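Local coordinates for protein beta-lactamase (Serratia marcescens, PDB 5GWA) that probably hydrolyses beta-lactam antibiotics to substituted beta-amino acids as an extended-spectrum class A beta-lactamase, and binds the inhibitor avibactam, at residues T48-L53 with K105-H110; K60-N65 with K182-F187; D89-G94 with F100-K105. One frame throughout, in Å; residues are numbered along the deposited sequence. Where two conformers were deposited one is given.

Contact 1: residues T48-L53 with K105-H110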
loop_
_atom_site.group_PDB
_atom_site.type_symbol
_atom_site.label_atom_id
_atom_site.label_comp_id
_atom_site.label_asym_id
_atom_site.label_seq_id
_atom_site.Cartn_x
_atom_site.Cartn_y
_atom_site.Cartn_z
ATOM N N THR A 48 10.577 2.914 -9.919
ATOM C CA THR A 48 11.869 3.485 -10.247
ATOM C C THR A 48 11.723 4.816 -10.980
ATOM O O THR A 48 12.583 5.664 -10.835
ATOM C CB THR A 48 12.792 2.550 -11.053
ATOM O OG1 THR A 48 12.208 2.286 -12.327
ATOM C CG2 THR A 48 13.042 1.242 -10.275
ATOM N N TYR A 49 10.568 5.064 -11.589
ATOM C CA TYR A 49 10.383 6.332 -12.266
ATOM C C TYR A 49 10.180 7.508 -11.365
ATOM O O TYR A 49 10.160 8.665 -11.843
ATOM C CB TYR A 49 9.360 6.239 -13.382
ATOM C CG TYR A 49 7.896 6.415 -13.005
ATOM C CD1 TYR A 49 7.419 6.110 -11.727
ATOM C CD2 TYR A 49 6.955 6.757 -13.989
ATOM C CE1 TYR A 49 6.064 6.219 -11.430
ATOM C CE2 TYR A 49 5.607 6.894 -13.685
ATOM C CZ TYR A 49 5.156 6.572 -12.411
ATOM O OH TYR A 49 3.795 6.658 -12.110
ATOM N N LYS A 50 10.116 7.279 -10.070
ATOM C CA LYS A 50 10.037 8.382 -9.103
ATOM C C LYS A 50 11.381 9.120 -9.048
ATOM O O LYS A 50 11.445 10.269 -8.592
ATOM C CB LYS A 50 9.617 7.883 -7.725
ATOM C CG LYS A 50 8.178 7.358 -7.729
ATOM C CD LYS A 50 7.867 6.527 -6.492
ATOM C CE LYS A 50 6.495 5.899 -6.616
ATOM N NZ LYS A 50 6.123 5.154 -5.389
ATOM N N PHE A 51 12.463 8.451 -9.425
ATOM C CA PHE A 51 13.745 9.152 -9.618
ATOM C C PHE A 51 13.604 10.236 -10.668
ATOM O O PHE A 51 13.951 11.415 -10.441
ATOM C CB PHE A 51 14.846 8.131 -9.982
ATOM C CG PHE A 51 16.133 8.763 -10.447
ATOM C CD1 PHE A 51 16.878 9.530 -9.570
ATOM C CD2 PHE A 51 16.588 8.577 -11.733
ATOM C CE1 PHE A 51 18.077 10.091 -9.960
ATOM C CE2 PHE A 51 17.775 9.178 -12.146
ATOM C CZ PHE A 51 18.517 9.929 -11.243
ATOM N N HIS A 52 13.039 9.856 -11.801
ATOM C CA HIS A 52 12.926 10.744 -12.958
ATOM C C HIS A 52 12.007 11.891 -12.529
ATOM O O HIS A 52 12.245 13.049 -12.836
ATOM C CB HIS A 52 12.288 9.998 -14.126
ATOM C CG HIS A 52 13.013 8.749 -14.524
ATOM N ND1 HIS A 52 13.159 7.675 -13.663
ATOM C CD2 HIS A 52 13.510 8.334 -15.710
ATOM C CE1 HIS A 52 13.797 6.705 -14.281
ATOM N NE2 HIS A 52 14.020 7.071 -15.523
ATOM N N LEU A 53 10.918 11.542 -11.849
ATOM C CA LEU A 53 9.973 12.554 -11.356
ATOM C C LEU A 53 10.648 13.573 -10.430
ATOM O O LEU A 53 10.504 14.798 -10.625
ATOM C CB LEU A 53 8.835 11.827 -10.633
ATOM C CG LEU A 53 7.899 12.728 -9.850
ATOM C CD1 LEU A 53 7.209 13.742 -10.745
ATOM C CD2 LEU A 53 6.891 11.900 -9.081
ATOM N N LYS A 105 11.061 13.306 0.013
ATOM C CA LYS A 105 11.761 12.302 0.805
ATOM C C LYS A 105 10.872 11.078 0.955
ATOM O O LYS A 105 11.323 9.961 0.766
ATOM C CB LYS A 105 12.126 12.809 2.199
ATOM C CG LYS A 105 13.261 13.804 2.191
ATOM C CD LYS A 105 13.621 14.142 3.628
ATOM C CE LYS A 105 14.655 15.248 3.704
ATOM N NZ LYS A 105 15.024 15.450 5.125
ATOM N N SER A 106 9.590 11.276 1.199
ATOM C CA SER A 106 8.709 10.113 1.314
ATOM C C SER A 106 8.591 9.374 -0.029
ATOM O O SER A 106 8.552 8.116 -0.083
ATOM C CB SER A 106 7.339 10.532 1.807
ATOM O OG SER A 106 6.575 9.374 2.157
ATOM N N THR A 107 8.413 10.151 -1.085
ATOM C CA THR A 107 8.192 9.614 -2.439
ATOM C C THR A 107 9.392 8.795 -2.906
ATOM O O THR A 107 9.239 7.765 -3.556
ATOM C CB THR A 107 7.950 10.770 -3.409
ATOM O OG1 THR A 107 6.749 11.440 -3.005
ATOM C CG2 THR A 107 7.747 10.238 -4.808
ATOM N N VAL A 108 10.602 9.294 -2.632
ATOM C CA VAL A 108 11.818 8.635 -3.130
ATOM C C VAL A 108 12.342 7.610 -2.132
ATOM O O VAL A 108 12.433 6.422 -2.458
ATOM C CB VAL A 108 12.933 9.641 -3.443
ATOM C CG1 VAL A 108 14.245 8.935 -3.772
ATOM C CG2 VAL A 108 12.493 10.542 -4.563
ATOM N N SER A 109 12.568 7.987 -0.879
ATOM C CA SER A 109 13.216 7.061 0.089
ATOM C C SER A 109 12.252 5.978 0.539
ATOM O O SER A 109 12.685 4.854 0.826
ATOM C CB SER A 109 13.755 7.808 1.313
ATOM O OG SER A 109 14.605 8.851 0.842
ATOM N N HIS A 110 10.964 6.293 0.635
ATOM C CA HIS A 110 9.963 5.342 1.097
ATOM C C HIS A 110 8.959 4.970 0.001
ATOM O O HIS A 110 8.039 4.240 0.274
ATOM C CB HIS A 110 9.237 5.888 2.311
ATOM C CG HIS A 110 10.068 5.871 3.536
ATOM N ND1 HIS A 110 11.001 6.831 3.861
ATOM C CD2 HIS A 110 10.110 4.951 4.527
ATOM C CE1 HIS A 110 11.598 6.487 4.992
ATOM N NE2 HIS A 110 11.074 5.351 5.408
#

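Contact 2: residues K60-N65 with K182-F187. With SO4 (sulfate ion), chain E.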
loop_
_atom_site.group_PDB
_atom_site.type_symbol
_atom_site.label_atom_id
_atom_site.label_comp_id
_atom_site.label_asym_id
_atom_site.label_seq_id
_atom_site.Cartn_x
_atom_site.Cartn_y
_atom_site.Cartn_z
ATOM N N LYS A 60 12.284 22.141 -11.596
ATOM C CA LYS A 60 11.241 23.152 -11.593
ATOM C C LYS A 60 11.427 24.064 -10.400
ATOM O O LYS A 60 11.366 25.282 -10.545
ATOM C CB LYS A 60 9.852 22.499 -11.562
ATOM C CG LYS A 60 8.703 23.504 -11.464
ATOM C CD LYS A 60 7.375 22.827 -11.803
ATOM C CE LYS A 60 6.190 23.773 -11.705
ATOM N NZ LYS A 60 6.047 24.574 -12.946
ATOM N N LEU A 61 11.686 23.511 -9.226
ATOM C CA LEU A 61 11.898 24.324 -8.045
ATOM C C LEU A 61 13.147 25.198 -8.244
ATOM O O LEU A 61 13.162 26.372 -7.873
ATOM C CB LEU A 61 12.098 23.449 -6.839
ATOM C CG LEU A 61 10.897 22.627 -6.391
ATOM C CD1 LEU A 61 11.315 21.818 -5.192
ATOM C CD2 LEU A 61 9.680 23.484 -6.044
ATOM N N ASP A 62 14.211 24.596 -8.766
ATOM C CA ASP A 62 15.466 25.344 -9.030
ATOM C C ASP A 62 15.128 26.519 -9.967
ATOM O O ASP A 62 15.468 27.674 -9.675
ATOM C CB ASP A 62 16.513 24.425 -9.740
ATOM C CG ASP A 62 17.262 23.424 -8.793
ATOM O OD1 ASP A 62 17.357 23.609 -7.573
ATOM O OD2 ASP A 62 17.875 22.480 -9.343
ATOM N N LYS A 63 14.552 26.238 -11.133
ATOM C CA LYS A 63 14.427 27.253 -12.170
ATOM C C LYS A 63 13.505 28.363 -11.732
ATOM O O LYS A 63 13.704 29.532 -12.086
ATOM C CB LYS A 63 13.902 26.683 -13.479
ATOM C CG LYS A 63 14.851 25.704 -14.180
ATOM C CD LYS A 63 16.157 26.330 -14.665
ATOM C CE LYS A 63 17.287 25.309 -14.813
ATOM N NZ LYS A 63 16.965 24.246 -15.801
ATOM N N GLU A 64 12.423 27.987 -11.066
ATOM C CA GLU A 64 11.399 28.965 -10.732
ATOM C C GLU A 64 11.681 29.595 -9.376
ATOM O O GLU A 64 10.856 30.364 -8.868
ATOM C CB GLU A 64 9.991 28.328 -10.825
ATOM C CG GLU A 64 9.569 27.992 -12.254
ATOM C CD GLU A 64 8.213 27.292 -12.364
ATOM O OE1 GLU A 64 7.307 27.559 -11.545
ATOM O OE2 GLU A 64 8.008 26.561 -13.343
ATOM N N ASN A 65 12.855 29.314 -8.803
ATOM C CA ASN A 65 13.277 29.903 -7.547
ATOM C C ASN A 65 12.294 29.613 -6.410
ATOM O O ASN A 65 12.121 30.417 -5.499
ATOM C CB ASN A 65 13.503 31.416 -7.729
ATOM C CG ASN A 65 14.438 31.725 -8.889
ATOM O OD1 ASN A 65 15.619 31.391 -8.845
ATOM N ND2 ASN A 65 13.899 32.320 -9.951
ATOM N N LYS A 182 23.535 22.506 -7.281
ATOM C CA LYS A 182 24.282 21.778 -6.254
ATOM C C LYS A 182 23.394 21.334 -5.085
ATOM O O LYS A 182 23.537 20.213 -4.584
ATOM C CB LYS A 182 25.467 22.636 -5.766
ATOM C CG LYS A 182 26.408 21.931 -4.802
ATOM C CD LYS A 182 26.282 22.464 -3.375
ATOM C CE LYS A 182 27.509 22.115 -2.545
ATOM N NZ LYS A 182 27.833 20.657 -2.501
ATOM N N ASN A 183 22.560 22.247 -4.573
ATOM C CA ASN A 183 21.732 21.965 -3.405
ATOM C C ASN A 183 20.700 20.893 -3.709
ATOM O O ASN A 183 20.482 20.007 -2.888
ATOM C CB ASN A 183 21.015 23.208 -2.880
ATOM C CG ASN A 183 20.962 24.321 -3.894
ATOM O OD1 ASN A 183 21.971 24.977 -4.163
ATOM N ND2 ASN A 183 19.783 24.550 -4.461
ATOM N N SER A 184 20.104 20.980 -4.888
ATOM C CA SER A 184 19.087 19.984 -5.257
ATOM C C SER A 184 19.732 18.627 -5.514
ATOM O O SER A 184 19.204 17.607 -5.082
ATOM C CB SER A 184 18.301 20.420 -6.457
ATOM O OG SER A 184 17.370 21.435 -6.052
ATOM N N TYR A 185 20.877 18.634 -6.185
ATOM C CA TYR A 185 21.667 17.414 -6.336
ATOM C C TYR A 185 21.999 16.799 -5.008
ATOM O O TYR A 185 21.799 15.594 -4.811
ATOM C CB TYR A 185 22.952 17.748 -7.108
ATOM C CG TYR A 185 24.013 16.674 -7.051
ATOM C CD1 TYR A 185 23.917 15.560 -7.851
ATOM C CD2 TYR A 185 25.102 16.774 -6.203
ATOM C CE1 TYR A 185 24.889 14.595 -7.846
ATOM C CE2 TYR A 185 26.059 15.783 -6.145
ATOM C CZ TYR A 185 25.966 14.711 -6.995
ATOM O OH TYR A 185 26.928 13.741 -6.949
ATOM N N ASP A 186 22.568 17.582 -4.076
ATOM C CA ASP A 186 22.915 17.070 -2.768
ATOM C C ASP A 186 21.683 16.465 -2.120
ATOM O O ASP A 186 21.751 15.439 -1.468
ATOM C CB ASP A 186 23.479 18.193 -1.870
ATOM C CG ASP A 186 24.958 18.437 -2.099
ATOM O OD1 ASP A 186 25.678 17.426 -2.231
ATOM O OD2 ASP A 186 25.386 19.629 -2.134
ATOM N N PHE A 187 20.580 17.211 -2.175
ATOM C CA PHE A 187 19.312 16.776 -1.590
ATOM C C PHE A 187 18.784 15.463 -2.163
ATOM O O PHE A 187 18.498 14.511 -1.387
ATOM C CB PHE A 187 18.239 17.852 -1.740
ATOM C CG PHE A 187 16.903 17.428 -1.213
ATOM C CD1 PHE A 187 16.665 17.336 0.136
ATOM C CD2 PHE A 187 15.897 17.119 -2.086
ATOM C CE1 PHE A 187 15.424 16.931 0.624
ATOM C CE2 PHE A 187 14.633 16.761 -1.604
ATOM C CZ PHE A 187 14.423 16.604 -0.260
HETATM S S SO4 E . 30.214 19.805 -5.144
HETATM O O1 SO4 E . 31.112 20.777 -5.824
HETATM O O2 SO4 E . 29.034 20.539 -4.639
HETATM O O3 SO4 E . 29.752 18.747 -6.117
HETATM O O4 SO4 E . 30.937 19.122 -4.039
#

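Contact 3: residues D89-G94 with F100-K105. With NA (sodium ion), chain S; NA (sodium ion), chain I.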
loop_
_atom_site.group_PDB
_atom_site.type_symbol
_atom_site.label_atom_id
_atom_site.label_comp_id
_atom_site.label_asym_id
_atom_site.label_seq_id
_atom_site.Cartn_x
_atom_site.Cartn_y
_atom_site.Cartn_z
ATOM N N ASP A 89 -0.490 6.879 6.208
ATOM C CA ASP A 89 -0.545 6.391 7.576
ATOM C C ASP A 89 -0.040 7.421 8.597
ATOM O O ASP A 89 -0.456 7.405 9.756
ATOM C CB ASP A 89 0.280 5.121 7.700
ATOM C CG ASP A 89 -0.010 4.335 8.969
ATOM O OD1 ASP A 89 -1.168 4.056 9.289
ATOM O OD2 ASP A 89 0.979 3.950 9.609
ATOM N N LYS A 90 0.893 8.266 8.177
ATOM C CA LYS A 90 1.403 9.326 9.052
ATOM C C LYS A 90 0.336 10.416 9.272
ATOM O O LYS A 90 0.218 10.942 10.387
ATOM C CB LYS A 90 2.674 9.932 8.521
ATOM C CG LYS A 90 3.342 10.926 9.487
ATOM C CD LYS A 90 4.669 11.387 8.951
ATOM C CE LYS A 90 5.365 12.321 9.934
ATOM N NZ LYS A 90 5.748 11.625 11.194
ATOM N N TYR A 91 -0.440 10.713 8.226
ATOM C CA TYR A 91 -1.384 11.834 8.248
ATOM C C TYR A 91 -2.732 11.360 7.779
ATOM O O TYR A 91 -3.205 11.714 6.695
ATOM C CB TYR A 91 -0.888 12.944 7.331
ATOM C CG TYR A 91 0.505 13.464 7.665
ATOM C CD1 TYR A 91 0.736 14.171 8.826
ATOM C CD2 TYR A 91 1.561 13.349 6.765
ATOM C CE1 TYR A 91 1.998 14.627 9.143
ATOM C CE2 TYR A 91 2.834 13.814 7.072
ATOM C CZ TYR A 91 3.028 14.504 8.260
ATOM O OH TYR A 91 4.240 15.066 8.559
ATOM N N PRO A 92 -3.421 10.555 8.590
ATOM C CA PRO A 92 -4.638 9.931 8.120
ATOM C C PRO A 92 -5.823 10.849 7.803
ATOM O O PRO A 92 -6.593 10.519 6.905
ATOM C CB PRO A 92 -5.014 8.936 9.232
ATOM C CG PRO A 92 -4.056 9.176 10.321
ATOM C CD PRO A 92 -2.920 9.998 9.846
ATOM N N ASN A 93 -5.807 12.062 8.353
ATOM C CA ASN A 93 -6.826 13.055 8.058
ATOM C C ASN A 93 -6.458 13.903 6.853
ATOM O O ASN A 93 -7.313 14.502 6.220
ATOM C CB ASN A 93 -7.054 13.962 9.240
ATOM C CG ASN A 93 -8.062 13.394 10.189
ATOM O OD1 ASN A 93 -9.274 13.418 9.917
ATOM N ND2 ASN A 93 -7.575 12.722 11.199
ATOM N N GLY A 94 -5.222 13.778 6.400
ATOM C CA GLY A 94 -4.733 14.714 5.421
ATOM C C GLY A 94 -5.144 16.141 5.728
ATOM O O GLY A 94 -5.088 16.577 6.862
ATOM N N PHE A 100 7.708 20.532 0.049
ATOM C CA PHE A 100 8.214 19.758 -1.067
ATOM C C PHE A 100 9.274 18.789 -0.539
ATOM O O PHE A 100 9.359 17.661 -1.002
ATOM C CB PHE A 100 8.858 20.657 -2.120
ATOM C CG PHE A 100 7.895 21.520 -2.830
ATOM C CD1 PHE A 100 7.130 21.034 -3.870
ATOM C CD2 PHE A 100 7.784 22.880 -2.496
ATOM C CE1 PHE A 100 6.216 21.837 -4.526
ATOM C CE2 PHE A 100 6.904 23.683 -3.170
ATOM C CZ PHE A 100 6.115 23.171 -4.183
ATOM N N SER A 101 10.159 19.269 0.342
ATOM C CA SER A 101 11.188 18.397 0.936
ATOM C C SER A 101 10.608 17.112 1.542
ATOM O O SER A 101 11.036 15.997 1.201
ATOM C CB SER A 101 11.951 19.145 2.028
ATOM O OG SER A 101 12.860 18.282 2.680
ATOM N N GLU A 102 9.618 17.262 2.397
ATOM C CA GLU A 102 9.038 16.120 3.089
ATOM C C GLU A 102 8.392 15.201 2.049
ATOM O O GLU A 102 8.421 13.953 2.184
ATOM C CB GLU A 102 7.960 16.567 4.092
ATOM C CG GLU A 102 7.360 15.377 4.825
ATOM C CD GLU A 102 6.523 15.689 6.070
ATOM O OE1 GLU A 102 6.520 16.839 6.554
ATOM O OE2 GLU A 102 6.009 14.735 6.697
ATOM N N ILE A 103 7.670 15.777 1.113
ATOM C CA ILE A 103 6.955 14.959 0.125
ATOM C C ILE A 103 7.946 14.197 -0.745
ATOM O O ILE A 103 7.780 12.984 -0.975
ATOM C CB ILE A 103 5.985 15.792 -0.757
ATOM C CG1 ILE A 103 4.864 16.379 0.124
ATOM C CG2 ILE A 103 5.399 14.934 -1.896
ATOM C CD1 ILE A 103 4.105 17.505 -0.552
ATOM N N ILE A 104 9.005 14.875 -1.212
ATOM C CA ILE A 104 9.999 14.192 -2.029
ATOM C C ILE A 104 10.731 13.083 -1.265
ATOM O O ILE A 104 10.931 11.990 -1.819
ATOM C CB ILE A 104 11.034 15.182 -2.586
ATOM C CG1 ILE A 104 10.366 16.156 -3.505
ATOM C CG2 ILE A 104 12.160 14.418 -3.259
ATOM C CD1 ILE A 104 11.188 17.404 -3.810
ATOM N N LYS A 105 11.061 13.306 0.013
ATOM C CA LYS A 105 11.761 12.302 0.805
ATOM C C LYS A 105 10.872 11.078 0.955
ATOM O O LYS A 105 11.323 9.961 0.766
ATOM C CB LYS A 105 12.126 12.809 2.199
ATOM C CG LYS A 105 13.261 13.804 2.191
ATOM C CD LYS A 105 13.621 14.142 3.628
ATOM C CE LYS A 105 14.655 15.248 3.704
ATOM N NZ LYS A 105 15.024 15.450 5.125
HETATM NA NA NA S . -5.129 10.691 4.947
HETATM NA NA NA I . 6.491 19.495 5.943
HETATM O O HOH W 1 8.376 21.173 6.886
#

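Contact 1: residues T48-L53 with K105-H110
Lys-50 NZ, at the end of a chain that runs past Thr-107, is gripped by three groups: Asn-113 OD1, Ser-111 OG and Ser-47 OG each hydrogen-bond to it, and Glu-147 lies beyond as a long, weak ion pair. None of these belongs to residues 105-110; helix 100-109 contributes the wall along which the lysine is laid. With CG turned beside the backbone N (chi1 -67°) and the rest extended, the aliphatic part leads past helix 100-109 to the pocket. Its closest approach is Lys-50 CD to the carbonyl oxygen Thr-107 O, 3.5 Å, a contact of a methylene with a carbonyl and not a hydrogen bond. The Thr-107 side chain meets the lysine through its methyl: Thr-107 CG2 lies 4.1 Å from Lys-50 CG and equally far from CD, the two chains crossing at a slant. A chi1 of -63° sets Thr-107 OG1 beside the backbone N, where it bonds Ile-103 O in its own helix, and puts CG2 anti to that N and facing the lysine. Val-108 adds the next touch, its CG2 4.2 Å from Lys-50 O, and the backbones approach to 6.2 Å between Lys-50 CA and Val-108 CA. The polar tip is thus positioned by its hydrogen bonds while its carbon chain is buried in van der Waals packing, and the inhibitor avibactam touches this same residue. Ser-47, just before helix 49-63, and Lys-50 in its first turn form the SxxK motif of the serine beta-lactamase active site.

Contact 2: residues K60-N65 with K182-F187
The carboxylate of Asp-62 is approached from one face by Ser-184, whose OG lies above the plane, 35° out of it, and donates to OD1 at 2.7 Å. Ser-184 CB follows on that side, 3.5 Å from Asp-62 OD1 and 3.6 Å from OD2, close to both oxygens. On the other side of the plane Asn-183 ND2 stays 4.1 Å from Asp-62 OD1, too far for a bond. The contact joins two helix ends of the all-helical part of the class A fold: helix 49-63 closes here in a Schellman motif with Asn-65 at positive phi, while helix 182-193 is only beginning. Asp-62 reaches across because CG stands beside the backbone N (chi1 -78°), which swings the carboxylate toward the first turn of the other helix. The same OD1 is also bonded to Ser-181 OG, just ahead of helix 182-193, and Ser-181 OG in turn meets Ser-184 N. Two hydroxyls therefore hold OD1. Lying at a helix N-terminus, the carboxylate would probably be favoured in its charged form by the helix dipole. The interface is small, 89 Å² in all, and its one hydrogen bond is Ser-184 OG to Asp-62 OD1. On the far flank of helix 49-63 the last turn is braced by a salt bridge, in which Lys-60 NZ meets Glu-64 OE2 at 2.8 Å on its syn side, 28° out of the carboxylate plane.

Contact 3: residues D89-G94 with F100-K105
Between Phe-100 and Lys-105 it is Glu-102 that crosses to the loop of Tyr-91, whereas Phe-100 and Ile-103 are buried. Phe-100, at the first turn of helix 100-109, packs on Leu-72 of strand 71-74, with its ring also meeting that of Phe-122. Ser-101 comes next, tied through its backbone to Val-68. Glu-102 then faces the other way: its N is bonded to Ser-99 OG, and its side chain, with CG opposite the backbone N (chi1 -180°) and extended from there, reaches outward. Tyr-91 arrives from the opposite direction, and its OH donates to Glu-102 OE2 at 2.6 Å, on the syn side and 18° out of the carboxylate plane. OE2 also lies at the ring edge, near the ring plane, 3.3 Å from Tyr-91 CE2, although the two flat groups are turned 55° apart. The other oxygen, Glu-102 OE1, binds a sodium ion at 2.7 Å, in a site to which Ser-99 also belongs. One face of the tyrosine ring is covered by Lys-90 CG, 3.7 Å above the ring centre, whereas Lys-90 NZ remains 5.5 Å from Glu-102 OE2. Ile-103 follows, packing into Leu-98 and Val-74, and then Ile-104 and Lys-105 pack on Phe-187 of helix 182-193. A type I turn from Tyr-91 to Gly-94 presents two carbonyls as ligands of a second sodium ion, Tyr-91 O at 2.8 Å and Pro-92 O at 2.5 Å. In the same turn, Asn-93 OD1 accepts from Lys-200 of the second subunit. With one oxygen given to a phenol and the other to a cation, the carboxylate of Glu-102 is probably restrained in rotation and probably ionised, and Lys-90 may add a mild electrostatic pull.

Overall arrangement
Two helices each serve a pair of contacts. Helix 49-63 serves contact 1 near its start and contact 2 at its end, their centres 16 Å apart; helix 100-109 serves contacts 1 and 3, 13 Å apart, which share Lys-105. Contacts 2 and 3, 20 Å apart, still touch: Phe-187 CE1 lies 3.6 Å from Ser-101 OG, and Leu-61 CD2 is 4.0 Å from Phe-100 CE2. The same Phe-187 CE1 meets Lys-105 CE at 3.6 Å. Contact 1 alone belongs to the inhibitor pocket, the Lys-50 side chain being about 4 Å from avibactam, while the Tyr-91 side chain of contact 3 is about 13 Å from a bound avibactam molecule.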